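Local coordinates for transcriptional regulator, TetR family (Agrobacterium tumefaciens, PDB 2G7S), which probably acts as a dimeric transcriptional regulator of the TetR family, binding operator DNA through an N-terminal helix-turn-helix domain and a ligand through its C-terminal helical domain, at residues 18-23 against 27-32; 101-106 against 171-176; 62-67 against 121-126; 90-95 against 179-184. All coordinates share one frame; numbering follows the deposited sequence.

Contact 1 of 4, residues 18-23 against 27-32; sequences RTLIIR and NSFSYA
The phenyl ring of Phe29 is met obliquely by two residues of helix 6-24, Leu20 near its root and Ile21 near its far end, while Lys52 makes a cation-pi contact with it from helix 52-77. In one of its two conformers, the guanidinium of Arg23 has Leu20 CA and water 1 at its edge, in plane. These groups belong to the N-terminal DNA-binding domain of a TetR-family regulator, where helix 6-24 packs against the turn that leads into helix 31-38, the first helix of the helix-turn-helix. Leu20 CB lies 3.7 Å from Phe29 CB, and Leu20 CD1 also reaches that methylene. Deeper in, CG1 of Ile21 comes within 3.8 Å of Phe29 CE2, with its CD1 close by. Phe29 carries CG between its backbone N and carbonyl carbon (chi1 72°), which directs the ring across helix 6-24, its CE2 toward Ile21. Ile21 also touches Val56 of helix 52-77 and Leu109 of helix 105-110. Ser28 OG stands 3.6 Å from Leu20 O, but its hydrogen bond is with Gly25 O. Water 1 donates to Ser28 O at 3.2 Å; its weak bond from Arg23 NH2 (3.4 Å) rests on that conformer and is doubtful.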
loop_
_atom_site.group_PDB
_atom_site.type_symbol
_atom_site.label_atom_id
_atom_site.label_comp_id
_atom_site.label_asym_id
_atom_site.label_seq_id
_atom_site.Cartn_x
_atom_site.Cartn_y
_atom_site.Cartn_z
ATOM N N ARG A 18 -6.992 13.132 -11.266
ATOM C CA ARG A 18 -6.722 11.659 -11.181
ATOM C C ARG A 18 -5.204 11.435 -11.370
ATOM O O ARG A 18 -4.584 10.654 -10.625
ATOM C CB ARG A 18 -7.512 10.912 -12.225
ATOM C CG ARG A 18 -7.353 9.424 -11.861
ATOM C CD ARG A 18 -7.906 8.354 -12.646
ATOM N NE ARG A 18 -9.268 8.567 -13.028
ATOM C CZ ARG A 18 -9.947 7.678 -13.787
ATOM N NH1 ARG A 18 -9.326 6.557 -14.174
ATOM N NH2 ARG A 18 -11.203 7.957 -14.171
ATOM N N THR A 19 -4.597 12.068 -12.373
ATOM C CA THR A 19 -3.178 11.841 -12.582
ATOM C C THR A 19 -2.372 12.318 -11.380
ATOM O O THR A 19 -1.461 11.629 -10.923
ATOM C CB THR A 19 -2.766 12.597 -13.862
ATOM O OG1 THR A 19 -3.522 12.046 -14.938
ATOM C CG2 THR A 19 -1.293 12.475 -14.140
ATOM N N LEU A 20 -2.753 13.463 -10.804
ATOM C CA LEU A 20 -1.997 13.981 -9.651
ATOM C C LEU A 20 -2.158 13.069 -8.421
ATOM O O LEU A 20 -1.214 12.862 -7.661
ATOM C CB LEU A 20 -2.396 15.448 -9.273
ATOM C CG LEU A 20 -2.205 16.457 -10.458
ATOM C CD1 LEU A 20 -2.702 17.806 -9.982
ATOM C CD2 LEU A 20 -0.701 16.495 -10.841
ATOM N N ILE A 21 -3.390 12.580 -8.185
ATOM C CA ILE A 21 -3.631 11.797 -7.002
ATOM C C ILE A 21 -2.866 10.448 -7.060
ATOM O O ILE A 21 -2.450 9.909 -5.991
ATOM C CB ILE A 21 -5.129 11.633 -6.759
ATOM C CG1 ILE A 21 -5.509 11.690 -5.321
ATOM C CG2 ILE A 21 -5.736 10.614 -7.672
ATOM C CD1 ILE A 21 -7.018 11.851 -5.050
ATOM N N ILE A 22 -2.669 9.911 -8.272
ATOM C CA ILE A 22 -1.900 8.680 -8.396
ATOM C C ILE A 22 -0.427 8.863 -8.076
ATOM O O ILE A 22 0.291 7.889 -7.732
ATOM C CB ILE A 22 -2.204 8.053 -9.794
ATOM C CG1 ILE A 22 -3.630 7.552 -9.819
ATOM C CG2 ILE A 22 -1.249 6.892 -10.100
ATOM C CD1 ILE A 22 -4.085 7.286 -11.265
ATOM N N ARG A 23 0.064 10.095 -8.148
ATOM C CA ARG A 23 1.444 10.331 -7.760
ATOM C C ARG A 23 1.682 10.357 -6.266
ATOM O O ARG A 23 2.743 9.967 -5.783
ATOM C CB ARG A 23 1.977 11.627 -8.369
ATOM C CG ARG A 23 2.192 11.524 -9.896
ATOM C CD ARG A 23 2.051 12.864 -10.552
ATOM N NE ARG A 23 2.680 14.000 -9.876
ATOM C CZ ARG A 23 1.996 14.906 -9.175
ATOM N NH1 ARG A 23 0.713 14.736 -8.999
ATOM N NH2 ARG A 23 2.586 15.967 -8.644
ATOM N N ASN A 27 -3.392 14.566 -0.396
ATOM C CA ASN A 27 -2.766 15.807 0.091
ATOM C C ASN A 27 -1.567 16.219 -0.720
ATOM O O ASN A 27 -0.821 17.141 -0.326
ATOM C CB ASN A 27 -2.431 15.674 1.577
ATOM C CG ASN A 27 -3.660 15.786 2.450
ATOM O OD1 ASN A 27 -4.328 16.826 2.404
ATOM N ND2 ASN A 27 -3.984 14.737 3.226
ATOM N N SER A 28 -1.334 15.542 -1.832
ATOM C CA SER A 28 -0.133 15.829 -2.622
ATOM C C SER A 28 -0.401 16.827 -3.741
ATOM O O SER A 28 0.539 17.113 -4.516
ATOM C CB SER A 28 0.347 14.560 -3.293
ATOM O OG SER A 28 -0.498 14.056 -4.312
ATOM N N PHE A 29 -1.643 17.276 -3.912
ATOM C CA PHE A 29 -1.971 18.271 -4.958
ATOM C C PHE A 29 -2.929 19.295 -4.413
ATOM O O PHE A 29 -3.625 19.047 -3.429
ATOM C CB PHE A 29 -2.519 17.599 -6.220
ATOM C CG PHE A 29 -3.892 17.066 -6.048
ATOM C CD1 PHE A 29 -4.965 17.834 -6.489
ATOM C CD2 PHE A 29 -4.175 15.849 -5.367
ATOM C CE1 PHE A 29 -6.288 17.442 -6.328
ATOM C CE2 PHE A 29 -5.503 15.486 -5.179
ATOM C CZ PHE A 29 -6.567 16.222 -5.656
ATOM N N SER A 30 -2.930 20.464 -5.077
ATOM C CA SER A 30 -3.765 21.569 -4.670
ATOM C C SER A 30 -4.566 22.019 -5.908
ATOM O O SER A 30 -4.255 21.670 -7.078
ATOM C CB SER A 30 -2.946 22.794 -4.283
ATOM O OG SER A 30 -2.081 23.161 -5.344
ATOM N N TYR A 31 -5.531 22.894 -5.660
ATOM C CA TYR A 31 -6.204 23.530 -6.815
ATOM C C TYR A 31 -5.216 24.355 -7.626
ATOM O O TYR A 31 -5.355 24.411 -8.858
ATOM C CB TYR A 31 -7.363 24.440 -6.337
ATOM C CG TYR A 31 -8.621 23.702 -6.002
ATOM C CD1 TYR A 31 -8.613 22.300 -5.763
ATOM C CD2 TYR A 31 -9.855 24.363 -5.981
ATOM C CE1 TYR A 31 -9.799 21.642 -5.453
ATOM C CE2 TYR A 31 -11.052 23.704 -5.696
ATOM C CZ TYR A 31 -11.008 22.342 -5.423
ATOM O OH TYR A 31 -12.171 21.692 -5.165
ATOM N N ALA A 32 -4.178 24.925 -6.983
ATOM C CA ALA A 32 -3.162 25.646 -7.812
ATOM C C ALA A 32 -2.480 24.730 -8.868
ATOM O O ALA A 32 -2.123 25.132 -10.004
ATOM C CB ALA A 32 -2.105 26.312 -6.957
HETATM O O HOH W 1 1.797 18.748 -6.944
#

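Contact 2 of 4, residues 101-106 against 171-176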
loop_
_atom_site.group_PDB
_atom_site.type_symbol
_atom_site.label_atom_id
_atom_site.label_comp_id
_atom_site.label_asym_id
_atom_site.label_seq_id
_atom_site.Cartn_x
_atom_site.Cartn_y
_atom_site.Cartn_z
ATOM N N HIS A 101 -0.611 6.090 -15.124
ATOM C CA HIS A 101 -1.446 5.697 -13.970
ATOM C C HIS A 101 -0.966 4.293 -13.432
ATOM O O HIS A 101 -1.673 3.317 -13.491
ATOM C CB HIS A 101 -2.898 5.558 -14.446
ATOM C CG HIS A 101 -3.582 6.872 -14.799
ATOM N ND1 HIS A 101 -4.919 6.935 -15.136
ATOM C CD2 HIS A 101 -3.153 8.163 -14.728
ATOM C CE1 HIS A 101 -5.257 8.196 -15.365
ATOM N NE2 HIS A 101 -4.198 8.962 -15.143
ATOM N N PRO A 102 0.280 4.199 -12.926
ATOM C CA PRO A 102 0.886 2.942 -12.512
ATOM C C PRO A 102 0.491 2.524 -11.089
ATOM O O PRO A 102 1.177 1.713 -10.492
ATOM C CB PRO A 102 2.397 3.240 -12.566
ATOM C CG PRO A 102 2.428 4.706 -12.068
ATOM C CD PRO A 102 1.234 5.337 -12.785
ATOM N N PHE A 103 -0.598 3.061 -10.554
ATOM C CA PHE A 103 -1.029 2.693 -9.200
ATOM C C PHE A 103 -2.551 2.840 -9.186
ATOM O O PHE A 103 -3.086 3.761 -9.841
ATOM C CB PHE A 103 -0.391 3.604 -8.145
ATOM C CG PHE A 103 -0.046 2.898 -6.822
ATOM C CD1 PHE A 103 1.231 2.486 -6.543
ATOM C CD2 PHE A 103 -1.015 2.703 -5.866
ATOM C CE1 PHE A 103 1.571 1.879 -5.348
ATOM C CE2 PHE A 103 -0.682 2.124 -4.649
ATOM C CZ PHE A 103 0.579 1.690 -4.403
ATOM N N CYS A 104 -3.231 2.006 -8.433
ATOM C CA CYS A 104 -4.676 2.116 -8.267
ATOM C C CYS A 104 -4.989 3.341 -7.357
ATOM O O CYS A 104 -4.433 3.471 -6.270
ATOM C CB CYS A 104 -5.146 0.818 -7.626
ATOM S SG CYS A 104 -6.914 0.946 -7.086
ATOM N N VAL A 105 -5.878 4.230 -7.817
ATOM C CA VAL A 105 -6.289 5.390 -7.024
ATOM C C VAL A 105 -6.789 4.960 -5.668
ATOM O O VAL A 105 -6.507 5.620 -4.654
ATOM C CB VAL A 105 -7.478 6.057 -7.820
ATOM C CG1 VAL A 105 -8.217 7.079 -6.934
ATOM C CG2 VAL A 105 -7.002 6.694 -9.131
ATOM N N CYS A 106 -7.587 3.874 -5.646
ATOM C CA CYS A 106 -8.228 3.498 -4.376
ATOM C C CYS A 106 -7.205 2.827 -3.459
ATOM O O CYS A 106 -7.229 3.045 -2.246
ATOM C CB CYS A 106 -9.404 2.586 -4.588
ATOM S SG CYS A 106 -10.781 3.541 -5.315
ATOM N N SER A 171 5.529 -2.527 -4.141
ATOM C CA SER A 171 6.952 -2.900 -4.370
ATOM C C SER A 171 7.445 -2.395 -5.718
ATOM O O SER A 171 8.597 -1.965 -5.796
ATOM C CB SER A 171 7.182 -4.417 -4.252
ATOM O OG SER A 171 7.146 -4.740 -2.844
ATOM N N ALA A 172 6.581 -2.415 -6.754
ATOM C CA ALA A 172 7.046 -1.917 -8.088
ATOM C C ALA A 172 7.379 -0.409 -7.970
ATOM O O ALA A 172 8.389 0.048 -8.540
ATOM C CB ALA A 172 5.987 -2.174 -9.113
ATOM N N ARG A 173 6.539 0.319 -7.244
ATOM C CA ARG A 173 6.770 1.790 -7.063
ATOM C C ARG A 173 8.059 2.012 -6.190
ATOM O O ARG A 173 8.819 2.968 -6.419
ATOM C CB ARG A 173 5.500 2.426 -6.438
ATOM C CG ARG A 173 5.792 3.886 -5.957
ATOM C CD ARG A 173 4.458 4.616 -5.804
ATOM N NE ARG A 173 3.983 4.965 -7.142
ATOM C CZ ARG A 173 2.917 5.769 -7.409
ATOM N NH1 ARG A 173 2.177 6.240 -6.375
ATOM N NH2 ARG A 173 2.590 6.099 -8.652
ATOM N N ALA A 174 8.277 1.148 -5.180
ATOM C CA ALA A 174 9.449 1.276 -4.252
ATOM C C ALA A 174 10.755 0.759 -4.856
ATOM O O ALA A 174 11.360 1.399 -5.682
ATOM C CB ALA A 174 9.162 0.526 -2.959
ATOM N N HIS A 175 11.260 -0.371 -4.381
ATOM C CA HIS A 175 12.647 -0.707 -4.732
ATOM C C HIS A 175 12.767 -1.182 -6.179
ATOM O O HIS A 175 13.690 -1.965 -6.559
ATOM C CB HIS A 175 13.239 -1.648 -3.706
ATOM C CG HIS A 175 12.435 -2.891 -3.569
ATOM N ND1 HIS A 175 11.110 -2.875 -3.166
ATOM C CD2 HIS A 175 12.773 -4.186 -3.738
ATOM C CE1 HIS A 175 10.660 -4.115 -3.150
ATOM N NE2 HIS A 175 11.646 -4.924 -3.499
ATOM N N GLY A 176 11.906 -0.586 -7.011
ATOM C CA GLY A 176 12.166 -0.415 -8.447
ATOM C C GLY A 176 11.561 -1.463 -9.311
ATOM O O GLY A 176 11.384 -2.617 -8.852
#
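Arg173 reaches out from the end of helix 154-173 and lays one face of its guanidinium over the side chain of Phe103, the two planes only 30° apart although the side chains run at about a right angle to each other. The overlap is displaced: Phe103 CD1 sits 3.6 Å above the guanidinium plane, toward its rim, and is 3.8 Å from Arg173 NE. Closer to the backbone, Phe103 CB lies 3.9 Å from Arg173 NH2, and the aliphatic part of the arginine continues the contact, its CD 4.0 Å from Phe103 CE1. Pro102 adds its ring obliquely, with CG 3.7 Å from Arg173 NH2. A bend at chi3 (-76°) turns the otherwise extended arginine so that one face of its flat end is presented to Phe103 CD1. Both segments belong to the helical C-terminal domain of the TetR fold, and the connection between helices 81-98 and 105-110 is here brought against the end of helix 154-173. The polar end of Arg173 looks beyond this domain: NH1 donates to Ile22 O near the end of helix 6-24 and to Ser111 O of the second subunit. Phe103 itself rests on Ile22, Met169, Leu170 and Leu108. Around the same helix end, Arg173 O accepts a hydrogen bond from Arg125 NH1 of the second subunit.

Contact 3 of 4, residues 62-67 against 121-126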
loop_
_atom_site.group_PDB
_atom_site.type_symbol
_atom_site.label_atom_id
_atom_site.label_comp_id
_atom_site.label_asym_id
_atom_site.label_seq_id
_atom_site.Cartn_x
_atom_site.Cartn_y
_atom_site.Cartn_z
ATOM N N GLN A 62 -15.824 7.833 -10.607
ATOM C CA GLN A 62 -15.592 7.611 -12.059
ATOM C C GLN A 62 -14.520 6.510 -12.210
ATOM O O GLN A 62 -14.597 5.664 -13.141
ATOM C CB GLN A 62 -15.051 8.910 -12.665
ATOM C CG GLN A 62 -14.672 8.843 -14.158
ATOM C CD GLN A 62 -14.129 10.209 -14.554
ATOM O OE1 GLN A 62 -12.971 10.573 -14.257
ATOM N NE2 GLN A 62 -14.981 11.004 -15.155
ATOM N N TYR A 63 -13.491 6.541 -11.359
ATOM C CA TYR A 63 -12.402 5.531 -11.464
ATOM C C TYR A 63 -13.028 4.124 -11.211
ATOM O O TYR A 63 -12.692 3.149 -11.895
ATOM C CB TYR A 63 -11.346 5.816 -10.358
ATOM C CG TYR A 63 -10.411 4.656 -10.221
ATOM C CD1 TYR A 63 -9.317 4.520 -11.113
ATOM C CD2 TYR A 63 -10.580 3.709 -9.185
ATOM C CE1 TYR A 63 -8.440 3.444 -10.978
ATOM C CE2 TYR A 63 -9.641 2.634 -9.017
ATOM C CZ TYR A 63 -8.612 2.512 -9.935
ATOM O OH TYR A 63 -7.686 1.452 -9.875
ATOM N N ARG A 64 -13.892 4.010 -10.212
ATOM C CA ARG A 64 -14.482 2.717 -9.919
ATOM C C ARG A 64 -15.350 2.301 -11.110
ATOM O O ARG A 64 -15.250 1.157 -11.579
ATOM C CB ARG A 64 -15.289 2.776 -8.661
ATOM C CG ARG A 64 -14.387 2.929 -7.450
ATOM C CD ARG A 64 -15.298 3.110 -6.225
ATOM N NE ARG A 64 -16.061 1.880 -6.018
ATOM C CZ ARG A 64 -17.237 1.814 -5.385
ATOM N NH1 ARG A 64 -17.831 2.906 -4.858
ATOM N NH2 ARG A 64 -17.849 0.628 -5.283
ATOM N N GLN A 65 -16.162 3.215 -11.635
ATOM C CA GLN A 65 -17.053 2.863 -12.787
ATOM C C GLN A 65 -16.192 2.265 -13.900
ATOM O O GLN A 65 -16.518 1.153 -14.449
ATOM C CB GLN A 65 -17.844 4.118 -13.285
ATOM C CG GLN A 65 -19.028 4.547 -12.456
ATOM C CD GLN A 65 -19.733 5.758 -13.074
ATOM O OE1 GLN A 65 -19.081 6.751 -13.482
ATOM N NE2 GLN A 65 -21.060 5.701 -13.123
ATOM N N GLU A 66 -15.057 2.896 -14.199
ATOM C CA GLU A 66 -14.173 2.422 -15.234
ATOM C C GLU A 66 -13.546 1.100 -14.817
ATOM O O GLU A 66 -13.333 0.211 -15.666
ATOM C CB GLU A 66 -13.083 3.462 -15.485
ATOM C CG GLU A 66 -13.637 4.702 -16.168
ATOM C CD GLU A 66 -12.549 5.798 -16.223
ATOM O OE1 GLU A 66 -11.327 5.519 -16.083
ATOM O OE2 GLU A 66 -12.932 6.948 -16.403
ATOM N N ALA A 67 -13.237 0.927 -13.536
ATOM C CA ALA A 67 -12.511 -0.285 -13.120
ATOM C C ALA A 67 -13.435 -1.438 -13.239
ATOM O O ALA A 67 -13.034 -2.504 -13.718
ATOM C CB ALA A 67 -11.993 -0.158 -11.693
ATOM N N VAL A 121 -13.638 8.263 2.053
ATOM C CA VAL A 121 -13.397 6.913 2.611
ATOM C C VAL A 121 -14.488 5.931 2.166
ATOM O O VAL A 121 -14.210 4.779 1.839
ATOM C CB VAL A 121 -13.307 6.977 4.147
ATOM C CG1 VAL A 121 -13.188 5.555 4.777
ATOM C CG2 VAL A 121 -12.114 7.859 4.523
ATOM N N LEU A 122 -15.751 6.413 2.109
ATOM C CA LEU A 122 -16.840 5.525 1.687
ATOM C C LEU A 122 -16.547 5.004 0.270
ATOM O O LEU A 122 -16.766 3.803 -0.005
ATOM C CB LEU A 122 -18.195 6.290 1.693
ATOM C CG LEU A 122 -18.724 6.673 3.035
ATOM C CD1 LEU A 122 -20.040 7.542 2.773
ATOM C CD2 LEU A 122 -19.068 5.429 3.847
ATOM N N GLU A 123 -16.142 5.900 -0.637
ATOM C CA GLU A 123 -15.888 5.480 -2.018
ATOM C C GLU A 123 -14.705 4.497 -2.110
ATOM O O GLU A 123 -14.754 3.480 -2.844
ATOM C CB GLU A 123 -15.585 6.704 -2.891
ATOM C CG GLU A 123 -16.813 7.601 -3.155
ATOM C CD GLU A 123 -17.783 7.027 -4.179
ATOM O OE1 GLU A 123 -17.370 6.174 -4.977
ATOM O OE2 GLU A 123 -18.959 7.482 -4.179
ATOM N N VAL A 124 -13.684 4.775 -1.334
ATOM C CA VAL A 124 -12.478 3.892 -1.365
ATOM C C VAL A 124 -12.854 2.507 -0.842
ATOM O O VAL A 124 -12.482 1.469 -1.441
ATOM C CB VAL A 124 -11.352 4.514 -0.527
ATOM C CG1 VAL A 124 -10.181 3.546 -0.378
ATOM C CG2 VAL A 124 -10.898 5.824 -1.228
ATOM N N ARG A 125 -13.558 2.446 0.279
ATOM C CA ARG A 125 -13.896 1.128 0.837
ATOM C C ARG A 125 -14.809 0.392 -0.101
ATOM O O ARG A 125 -14.697 -0.847 -0.193
ATOM C CB ARG A 125 -14.491 1.286 2.257
ATOM C CG ARG A 125 -13.464 1.688 3.304
ATOM C CD ARG A 125 -14.024 1.879 4.709
ATOM N NE ARG A 125 -12.870 1.916 5.629
ATOM C CZ ARG A 125 -12.827 2.482 6.846
ATOM N NH1 ARG A 125 -11.757 2.360 7.583
ATOM N NH2 ARG A 125 -13.842 3.271 7.248
ATOM N N ALA A 126 -15.696 1.083 -0.811
ATOM C CA ALA A 126 -16.605 0.430 -1.750
ATOM C C ALA A 126 -15.818 -0.242 -2.883
ATOM O O ALA A 126 -16.229 -1.324 -3.379
ATOM C CB ALA A 126 -17.618 1.432 -2.292
#
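A salt bridge with a weak hydrogen bond, and a close face contact, both made by Arg64, join helix 52-77 to helix 118-144 at the surface of the chain. Arg64 has two conformers; the one described here carries every contact, which to that extent is doubtful. The arginine side chain extends from the first helix and bends at chi3, which brings its guanidinium across the second. At the edge of that group, near its plane, NH1 donates to Glu123 OE1 over 3.3 Å with an N-H...O angle of 154°. OE1 alone makes the bond, and the two planes are 57° apart. Glu123 reaches this position by folding at chi2 (-76°), and the same side chain also touches Val60 and Ser61 of helix 52-77. One face of the guanidinium is covered by Ala126, whose CB is modelled doubtfully close, 3.0 Å from Arg64 NH1. Farther back, Arg64 CD rests 3.4 Å from Glu123 O. The neighbouring Tyr63 of the same helix faces helix 105-110 instead. In TetR-family regulators the long helix that follows the helix-turn-helix connects the DNA-binding domain to the C-terminal domain, and this contact joins such a connecting helix to a helix of the C-terminal bundle.

Contact 4 of 4, residues 90-95 against 179-184; sequences GYWEGC and ATFGAI
Helices 90-95 and 180-184 run nearly antiparallel, at 159° between their directions, and their axes come within 9.9 Å, with Glu93 and Phe181 nearest by CA. Phe181 has the largest share of the contact between them. Its CG stands anti to the backbone N (chi1 -177°), which sends the ring across to helix 90-95, where the far end of the phenyl group meets the root of Trp92: Phe181 CZ is 3.5 Å from Trp92 CB. The indole itself turns aside, and the Phe181 ring and the five-membered ring of Trp92 lie oblique, with planes at 51°. On the same side of the phenyl plane, nearer the root of the ring, Glu93 CG approaches Phe181 CD2 at 3.7 Å. This pairing lies in the helical bundle of the TetR-type C-terminal domain and joins helix 81-98 to the C-terminal helix 180-192. Helix 154-173 borders the same apolar layer, with Met169 against Trp92 and Ala168 against Phe181. At the more polar margin the extended Glu93 passes over the backbone of Gly182, placing OE2 3.2 Å from Gly182 CA, where the lack of a side chain permits so close an approach. Water 2 links the two, donating to Glu93 OE2 at 2.9 Å and accepting from Gly182 N at 2.9 Å. The other carboxylate oxygen, OE1, forms a salt bridge with Arg186 one turn farther along helix 180-192.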
loop_
_atom_site.group_PDB
_atom_site.type_symbol
_atom_site.label_atom_id
_atom_site.label_comp_id
_atom_site.label_asym_id
_atom_site.label_seq_id
_atom_site.Cartn_x
_atom_site.Cartn_y
_atom_site.Cartn_z
ATOM N N GLY A 90 -2.376 -8.992 -16.198
ATOM C CA GLY A 90 -1.789 -8.345 -17.398
ATOM C C GLY A 90 -2.221 -6.903 -17.561
ATOM O O GLY A 90 -1.413 -6.033 -17.997
ATOM N N TYR A 91 -3.464 -6.622 -17.192
ATOM C CA TYR A 91 -3.973 -5.246 -17.274
ATOM C C TYR A 91 -3.113 -4.362 -16.371
ATOM O O TYR A 91 -2.651 -3.301 -16.794
ATOM C CB TYR A 91 -5.424 -5.239 -16.788
ATOM C CG TYR A 91 -5.884 -3.862 -16.360
ATOM C CD1 TYR A 91 -6.135 -2.840 -17.311
ATOM C CD2 TYR A 91 -5.987 -3.555 -15.014
ATOM C CE1 TYR A 91 -6.543 -1.567 -16.856
ATOM C CE2 TYR A 91 -6.383 -2.305 -14.593
ATOM C CZ TYR A 91 -6.658 -1.347 -15.495
ATOM O OH TYR A 91 -7.040 -0.071 -14.932
ATOM N N TRP A 92 -2.840 -4.787 -15.147
ATOM C CA TRP A 92 -2.036 -3.928 -14.239
ATOM C C TRP A 92 -0.568 -3.828 -14.723
ATOM O O TRP A 92 0.043 -2.772 -14.618
ATOM C CB TRP A 92 -2.106 -4.423 -12.796
ATOM C CG TRP A 92 -3.265 -3.829 -12.151
ATOM C CD1 TRP A 92 -4.392 -4.482 -11.638
ATOM C CD2 TRP A 92 -3.476 -2.423 -11.911
ATOM N NE1 TRP A 92 -5.279 -3.528 -11.125
ATOM C CE2 TRP A 92 -4.742 -2.269 -11.293
ATOM C CE3 TRP A 92 -2.695 -1.287 -12.151
ATOM C CZ2 TRP A 92 -5.247 -1.016 -10.912
ATOM C CZ3 TRP A 92 -3.216 -0.036 -11.803
ATOM C CH2 TRP A 92 -4.511 0.067 -11.218
ATOM N N GLU A 93 -0.028 -4.924 -15.262
ATOM C CA GLU A 93 1.316 -4.818 -15.834
ATOM C C GLU A 93 1.375 -3.810 -16.936
ATOM O O GLU A 93 2.366 -3.009 -17.035
ATOM C CB GLU A 93 1.774 -6.169 -16.387
ATOM C CG GLU A 93 2.033 -7.126 -15.271
ATOM C CD GLU A 93 2.375 -8.559 -15.734
ATOM O OE1 GLU A 93 1.953 -8.940 -16.854
ATOM O OE2 GLU A 93 3.080 -9.259 -14.990
ATOM N N GLY A 94 0.356 -3.768 -17.783
ATOM C CA GLY A 94 0.353 -2.726 -18.839
ATOM C C GLY A 94 0.245 -1.312 -18.267
ATOM O O GLY A 94 0.819 -0.362 -18.823
ATOM N N CYS A 95 -0.559 -1.139 -17.237
ATOM C CA CYS A 95 -0.669 0.205 -16.604
ATOM C C CYS A 95 0.665 0.617 -16.011
ATOM O O CYS A 95 1.063 1.820 -16.069
ATOM C CB CYS A 95 -1.669 0.129 -15.424
ATOM S SG CYS A 95 -3.421 0.012 -16.029
ATOM N N ALA A 179 9.338 -5.729 -13.687
ATOM C CA ALA A 179 9.038 -7.156 -13.557
ATOM C C ALA A 179 8.538 -7.483 -12.177
ATOM O O ALA A 179 8.000 -8.539 -12.035
ATOM C CB ALA A 179 10.309 -7.999 -13.788
ATOM N N THR A 180 8.689 -6.593 -11.191
ATOM C CA THR A 180 8.255 -6.907 -9.826
ATOM C C THR A 180 6.792 -7.306 -9.732
ATOM O O THR A 180 6.442 -8.228 -8.979
ATOM C CB THR A 180 8.530 -5.644 -8.968
ATOM O OG1 THR A 180 9.951 -5.566 -8.846
ATOM C CG2 THR A 180 7.943 -5.695 -7.675
ATOM N N PHE A 181 5.919 -6.582 -10.435
ATOM C CA PHE A 181 4.492 -6.821 -10.223
ATOM C C PHE A 181 4.115 -8.249 -10.608
ATOM O O PHE A 181 3.464 -8.975 -9.802
ATOM C CB PHE A 181 3.647 -5.811 -11.011
ATOM C CG PHE A 181 2.157 -5.958 -10.772
ATOM C CD1 PHE A 181 1.541 -5.371 -9.676
ATOM C CD2 PHE A 181 1.390 -6.704 -11.632
ATOM C CE1 PHE A 181 0.151 -5.550 -9.451
ATOM C CE2 PHE A 181 0.033 -6.894 -11.423
ATOM C CZ PHE A 181 -0.600 -6.315 -10.333
ATOM N N GLY A 182 4.578 -8.715 -11.771
ATOM C CA GLY A 182 4.303 -10.084 -12.155
ATOM C C GLY A 182 5.035 -11.112 -11.298
ATOM O O GLY A 182 4.526 -12.196 -10.987
ATOM N N ALA A 183 6.275 -10.777 -10.907
ATOM C CA ALA A 183 7.053 -11.733 -10.117
ATOM C C ALA A 183 6.395 -12.011 -8.776
ATOM O O ALA A 183 6.601 -13.100 -8.171
ATOM C CB ALA A 183 8.443 -11.175 -9.861
ATOM N N ILE A 184 5.619 -11.051 -8.274
ATOM C CA ILE A 184 4.960 -11.256 -6.991
ATOM C C ILE A 184 3.571 -11.888 -7.182
ATOM O O ILE A 184 3.189 -12.751 -6.325
ATOM C CB ILE A 184 4.842 -9.917 -6.240
ATOM C CG1 ILE A 184 6.238 -9.501 -5.775
ATOM C CG2 ILE A 184 3.856 -9.975 -5.067
ATOM C CD1 ILE A 184 6.301 -8.053 -5.341
HETATM O O HOH W 2 5.411 -7.677 -14.308
#

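Overall arrangement
From the N terminus, contact 1 closes first, a short turn between helix 6-24 and the start of helix 31-38, before any other contact opens. Contact 3 opens next, on helix 52-77, and closes on helix 118-144; it crosses both contact 4 and contact 2, whose first segments fall inside its loop and whose second segments come after it. Contact 4 spans the long way from helix 81-98 to the last helix and encloses contact 2, their centres about 10 Å apart. The DNA-binding part is tied to the C-terminal bundle by Thr19 with His101 and Ile22 with Val105, and to helix 52-77 by Arg18 with Glu66. Tyr63 packs on both Cys104 and Trp92, bringing contacts 2, 3 and 4 together.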